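Local coordinates for LIP (Serratia marcescens, PDB 4A1R), which is a membrane-bound component of the type VI secretion system, a beta-sandwich lipoprotein of the TssJ family, at residues P7-L12 with G82-L87; I33-L38 with R90-I95. All coordinates share one frame; numbering follows the deposited sequence.

Overall arrangement
The two contacts belong to the two facing sheets of the beta-sandwich, with centres about 11 Å apart. Contact 1 pairs strand 9-16 with an outermost strand, 79-84, of a mixed four-stranded sheet; contact 2 joins the two inner strands, 31-38 and 91-96, of the antiparallel sheet. In the chain their segments alternate, each strand of contact 1 being followed by one of contact 2, and each of these two connections changes layer. Among the points where the layers meet, L12 of contact 1 packs against I92, V94 and V35 of contact 2, with L12 CD1 3.7 Å from V94 CG2 and 3.9 Å from I92 CG2.

Contact 1 (P7-L12 with G82-L87); sequences PSRYSL and GGQSAL
Y10 and G83 form an antiparallel hydrogen-bonded pair, Y10 N to G83 O at 2.9 Å and G83 N to Y10 O at 3.0 Å, flanked by the non-hydrogen-bonded pairs R9-Q84 and S11-G82. Beyond the paired strands, S85 N reaches S8 O at 2.7 Å, and a water also donates to that carbonyl oxygen. The Y10 ring turns back over its glycine partner: with CG between the backbone N and the carbonyl carbon (chi1 65°), one face lies against G83 N, 3.7 Å off the plane and displaced toward the rim, while the Q84 carbonyl oxygen sits at the ring edge, 3.5 Å from Y10 CE1. A second water accepts from Y10 OH and donates to Q84 O, tying the phenol to strand 79-84. In one of its two conformers the R9 guanidinium lies with G83 O over the centre of one face, and R9 NH1 is 3.4 Å from the aliphatic Q84 CG. At S11 the strands draw close, S11 CB meeting the CA of side-chain-less G82 at 3.8 Å. This is an antiparallel edge pairing of the sandwich's mixed sheet, 79-84 being an outermost strand. On its other side, strand 9-16 pairs with strand 130-138, and just before these two strands S8 OG hydrogen-bonds D129 OD2; Y10 touches V35 and L37 of strand 31-38 in the facing sheet.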
loop_
_atom_site.group_PDB
_atom_site.type_symbol
_atom_site.label_atom_id
_atom_site.label_comp_id
_atom_site.label_asym_id
_atom_site.label_seq_id
_atom_site.Cartn_x
_atom_site.Cartn_y
_atom_site.Cartn_z
ATOM N N PRO A 7 8.118 3.522 14.964
ATOM C CA PRO A 7 9.367 3.153 14.286
ATOM C C PRO A 7 9.584 3.956 12.994
ATOM O O PRO A 7 8.641 4.556 12.472
ATOM C CB PRO A 7 9.181 1.654 13.986
ATOM C CG PRO A 7 7.939 1.235 14.705
ATOM C CD PRO A 7 7.103 2.468 14.790
ATOM N N SER A 8 10.821 3.987 12.506
ATOM C CA SER A 8 11.219 4.973 11.490
ATOM C C SER A 8 10.962 4.556 10.045
ATOM O O SER A 8 10.928 5.405 9.130
ATOM C CB SER A 8 12.702 5.317 11.628
ATOM O OG SER A 8 13.510 4.201 11.312
ATOM N N ARG A 9 10.852 3.261 9.831
ATOM C CA ARG A 9 10.606 2.774 8.471
ATOM C C ARG A 9 9.563 1.682 8.376
ATOM O O ARG A 9 9.116 1.123 9.398
ATOM C CB ARG A 9 11.902 2.437 7.715
ATOM C CG ARG A 9 12.960 1.598 8.407
ATOM C CD ARG A 9 14.261 1.578 7.580
ATOM N NE ARG A 9 14.070 1.104 6.191
ATOM C CZ ARG A 9 14.073 1.873 5.090
ATOM N NH1 ARG A 9 14.275 3.176 5.159
ATOM N NH2 ARG A 9 13.875 1.320 3.909
ATOM N N TYR A 10 9.112 1.418 7.145
ATOM C CA TYR A 10 8.065 0.402 6.914
ATOM C C TYR A 10 8.441 -0.428 5.711
ATOM O O TYR A 10 9.260 0.001 4.869
ATOM C CB TYR A 10 6.694 1.071 6.676
ATOM C CG TYR A 10 6.667 1.899 5.401
ATOM C CD1 TYR A 10 7.053 3.231 5.436
ATOM C CD2 TYR A 10 6.291 1.342 4.161
ATOM C CE1 TYR A 10 7.099 4.003 4.287
ATOM C CE2 TYR A 10 6.329 2.113 2.996
ATOM C CZ TYR A 10 6.726 3.456 3.078
ATOM O OH TYR A 10 6.761 4.301 1.993
ATOM N N SER A 11 7.845 -1.605 5.600
ATOM C CA SER A 11 7.887 -2.321 4.328
ATOM C C SER A 11 6.700 -3.251 4.142
ATOM O O SER A 11 6.073 -3.721 5.125
ATOM C CB SER A 11 9.195 -3.072 4.145
ATOM O OG SER A 11 9.184 -4.253 4.882
ATOM N N LEU A 12 6.384 -3.481 2.870
ATOM C CA LEU A 12 5.275 -4.336 2.464
ATOM C C LEU A 12 5.833 -5.406 1.586
ATOM O O LEU A 12 6.633 -5.124 0.665
ATOM C CB LEU A 12 4.257 -3.506 1.668
ATOM C CG LEU A 12 3.590 -2.328 2.372
ATOM C CD1 LEU A 12 2.574 -1.608 1.499
ATOM C CD2 LEU A 12 2.892 -2.837 3.619
ATOM N N GLY A 82 9.736 -0.916 0.524
ATOM C CA GLY A 82 9.680 -0.185 1.775
ATOM C C GLY A 82 10.272 1.196 1.664
ATOM O O GLY A 82 10.835 1.557 0.622
ATOM N N GLY A 83 10.140 1.979 2.735
ATOM C CA GLY A 83 10.703 3.314 2.753
ATOM C C GLY A 83 10.719 3.832 4.183
ATOM O O GLY A 83 10.388 3.099 5.115
ATOM N N GLN A 84 11.074 5.098 4.325
ATOM C CA GLN A 84 11.100 5.763 5.624
ATOM C C GLN A 84 9.743 6.310 5.880
ATOM O O GLN A 84 9.067 6.822 4.970
ATOM C CB GLN A 84 12.114 6.917 5.639
ATOM C CG GLN A 84 13.550 6.449 5.612
ATOM C CD GLN A 84 14.529 7.590 5.781
ATOM O OE1 GLN A 84 15.565 7.429 6.415
ATOM N NE2 GLN A 84 14.209 8.745 5.224
ATOM N N SER A 85 9.323 6.182 7.131
ATOM C CA SER A 85 8.060 6.750 7.541
ATOM C C SER A 85 8.315 8.218 7.852
ATOM O O SER A 85 9.356 8.752 7.514
ATOM C CB SER A 85 7.467 5.969 8.717
ATOM O OG SER A 85 6.178 6.465 9.037
ATOM N N ALA A 86 7.355 8.892 8.451
ATOM C CA ALA A 86 7.569 10.272 8.848
ATOM C C ALA A 86 6.796 10.467 10.125
ATOM O O ALA A 86 5.932 9.644 10.455
ATOM C CB ALA A 86 7.102 11.232 7.773
ATOM N N LEU A 87 7.110 11.534 10.856
ATOM C CA LEU A 87 6.539 11.715 12.180
ATOM C C LEU A 87 5.022 11.717 12.102
ATOM O O LEU A 87 4.352 11.026 12.871
ATOM C CB LEU A 87 7.048 13.006 12.830
ATOM C CG LEU A 87 7.099 13.028 14.368
ATOM C CD1 LEU A 87 5.730 12.913 15.033
ATOM C CD2 LEU A 87 8.044 11.964 14.921
HETATM O O HOH W 1 11.761 7.895 9.908
HETATM O O HOH W 2 8.460 6.296 2.201
#

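Contact 2 (I33-L38 with R90-I95); sequences IRVLLL and RYIGVI
I92 packs against both V35 and L37 on one face of an antiparallel strand pair whose segment axes approach to 4.7 Å at 159°. Its two branches divide the work. CG2, anti to the backbone N, meets V35 CG1 at 3.6 Å, and the longer branch brings I92 CD1 to 3.2 Å from L37 CD1, tighter than normal van der Waals contact. Further along this face I33 CG2 touches V94 CG1 at 3.8 Å, and L12 and F14 of strand 9-16 close over these side chains from the other sheet. This is the hydrophobic interior of the beta-sandwich that defines the fold, and the backbone beneath it is regular up to a bulge at L38: R34 with I95, L36 with G93 and L38 with Y91 each exchange two N-H...O bonds, with CA-H...O contacts such as V94 CA to R34 O between them.

The opposite face is filled differently. L36 CD1 and I95 CD1 meet only at 4.0 Å, and L38 CD1, anti to its own CA (chi2 167°), lies over the bare backbone of G93, 3.8 Å from G93 N. Helix 49-60 covers this side, L60 touching L36 and L38, and L52 touching I95; the partly exposed R34 bonds through NH1 to L52 O. Side-chain contact thins at the partly exposed R90 and Y91, though the backbone stays bonded. There a classic beta bulge sets both residues opposite L38, whose carbonyl oxygen accepts from R90 N at 2.9 Å and from Y91 N at 3.1 Å. L38 and Y91 touch through their CB atoms, but the end of the Y91 side chain leads away from strand 31-38, and the side chain touches D41. The R90 side chain likewise leads away from that strand, and its NH1 hydrogen-bonds L87 O.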
loop_
_atom_site.group_PDB
_atom_site.type_symbol
_atom_site.label_atom_id
_atom_site.label_comp_id
_atom_site.label_asym_id
_atom_site.label_seq_id
_atom_site.Cartn_x
_atom_site.Cartn_y
_atom_site.Cartn_z
ATOM N N ILE A 33 1.507 -1.373 -8.827
ATOM C CA ILE A 33 1.185 -1.154 -7.423
ATOM C C ILE A 33 1.736 0.178 -7.010
ATOM O O ILE A 33 2.918 0.457 -7.257
ATOM C CB ILE A 33 1.794 -2.245 -6.520
ATOM C CG1 ILE A 33 1.418 -3.667 -6.995
ATOM C CG2 ILE A 33 1.418 -2.007 -5.052
ATOM C CD1 ILE A 33 -0.041 -4.042 -6.785
ATOM N N ARG A 34 0.899 1.020 -6.413
ATOM C CA ARG A 34 1.419 2.252 -5.815
ATOM C C ARG A 34 1.320 2.222 -4.299
ATOM O O ARG A 34 0.389 1.660 -3.744
ATOM C CB ARG A 34 0.703 3.458 -6.411
ATOM C CG ARG A 34 0.837 3.536 -7.940
ATOM C CD ARG A 34 0.059 4.718 -8.475
ATOM N NE ARG A 34 0.555 5.974 -7.926
ATOM C CZ ARG A 34 -0.059 7.151 -8.031
ATOM N NH1 ARG A 34 -1.233 7.259 -8.646
ATOM N NH2 ARG A 34 0.500 8.232 -7.496
ATOM N N VAL A 35 2.289 2.826 -3.625
ATOM C CA VAL A 35 2.302 2.818 -2.170
ATOM C C VAL A 35 2.458 4.261 -1.790
ATOM O O VAL A 35 3.395 4.921 -2.250
ATOM C CB VAL A 35 3.439 1.937 -1.580
ATOM C CG1 VAL A 35 3.539 2.141 -0.064
ATOM C CG2 VAL A 35 3.211 0.468 -1.878
ATOM N N LEU A 36 1.512 4.767 -0.993
ATOM C CA LEU A 36 1.503 6.164 -0.656
ATOM C C LEU A 36 1.631 6.350 0.862
ATOM O O LEU A 36 0.931 5.707 1.640
ATOM C CB LEU A 36 0.216 6.841 -1.177
ATOM C CG LEU A 36 -0.016 6.966 -2.702
ATOM C CD1 LEU A 36 -0.215 5.627 -3.376
ATOM C CD2 LEU A 36 -1.271 7.788 -2.943
ATOM N N LEU A 37 2.519 7.248 1.279
ATOM C CA LEU A 37 2.578 7.607 2.674
ATOM C C LEU A 37 1.633 8.782 2.934
ATOM O O LEU A 37 1.707 9.832 2.262
ATOM C CB LEU A 37 4.028 7.948 3.054
ATOM C CG LEU A 37 4.288 8.129 4.538
ATOM C CD1 LEU A 37 4.312 6.764 5.224
ATOM C CD2 LEU A 37 5.621 8.845 4.710
ATOM N N LEU A 38 0.731 8.596 3.895
ATOM C CA LEU A 38 -0.371 9.507 4.100
ATOM C C LEU A 38 -0.464 10.046 5.526
ATOM O O LEU A 38 -0.309 9.294 6.502
ATOM C CB LEU A 38 -1.718 8.819 3.757
ATOM C CG LEU A 38 -1.875 8.208 2.351
ATOM C CD1 LEU A 38 -3.123 7.314 2.330
ATOM C CD2 LEU A 38 -1.939 9.247 1.233
ATOM N N ARG A 90 0.276 8.640 9.227
ATOM C CA ARG A 90 -0.739 7.846 9.950
ATOM C C ARG A 90 -1.281 6.636 9.166
ATOM O O ARG A 90 -1.877 5.705 9.738
ATOM C CB ARG A 90 -1.888 8.751 10.414
ATOM C CG ARG A 90 -1.476 9.826 11.414
ATOM C CD ARG A 90 -0.882 9.214 12.678
ATOM N NE ARG A 90 -0.489 10.230 13.661
ATOM C CZ ARG A 90 0.700 10.836 13.713
ATOM N NH1 ARG A 90 1.656 10.546 12.841
ATOM N NH2 ARG A 90 0.940 11.748 14.646
ATOM N N TYR A 91 -1.097 6.647 7.857
ATOM C CA TYR A 91 -1.606 5.538 7.020
ATOM C C TYR A 91 -0.654 5.248 5.859
ATOM O O TYR A 91 -0.005 6.156 5.375
ATOM C CB TYR A 91 -2.978 5.903 6.440
ATOM C CG TYR A 91 -4.108 6.035 7.465
ATOM C CD1 TYR A 91 -4.818 4.913 7.892
ATOM C CD2 TYR A 91 -4.473 7.282 7.980
ATOM C CE1 TYR A 91 -5.840 5.027 8.827
ATOM C CE2 TYR A 91 -5.498 7.409 8.906
ATOM C CZ TYR A 91 -6.171 6.277 9.326
ATOM O OH TYR A 91 -7.196 6.381 10.241
ATOM N N ILE A 92 -0.574 3.978 5.459
ATOM C CA ILE A 92 -0.001 3.570 4.148
ATOM C C ILE A 92 -1.172 3.210 3.203
ATOM O O ILE A 92 -1.942 2.278 3.482
ATOM C CB ILE A 92 0.961 2.353 4.283
ATOM C CG1 ILE A 92 2.098 2.636 5.261
ATOM C CG2 ILE A 92 1.511 1.881 2.933
ATOM C CD1 ILE A 92 2.889 3.898 4.998
ATOM N N GLY A 93 -1.320 3.955 2.107
ATOM C CA GLY A 93 -2.345 3.634 1.089
ATOM C C GLY A 93 -1.728 2.750 0.009
ATOM O O GLY A 93 -0.576 2.953 -0.386
ATOM N N VAL A 94 -2.465 1.759 -0.474
ATOM C CA VAL A 94 -1.927 0.883 -1.520
ATOM C C VAL A 94 -2.986 0.874 -2.619
ATOM O O VAL A 94 -4.192 0.743 -2.320
ATOM C CB VAL A 94 -1.621 -0.559 -1.035
ATOM C CG1 VAL A 94 -0.898 -1.359 -2.121
ATOM C CG2 VAL A 94 -0.790 -0.556 0.243
ATOM N N ILE A 95 -2.538 1.070 -3.862
ATOM C CA ILE A 95 -3.396 1.088 -5.063
ATOM C C ILE A 95 -2.878 -0.005 -6.008
ATOM O O ILE A 95 -1.666 -0.142 -6.207
ATOM C CB ILE A 95 -3.318 2.469 -5.807
ATOM C CG1 ILE A 95 -3.813 3.605 -4.916
ATOM C CG2 ILE A 95 -4.126 2.457 -7.128
ATOM C CD1 ILE A 95 -3.592 5.000 -5.461
#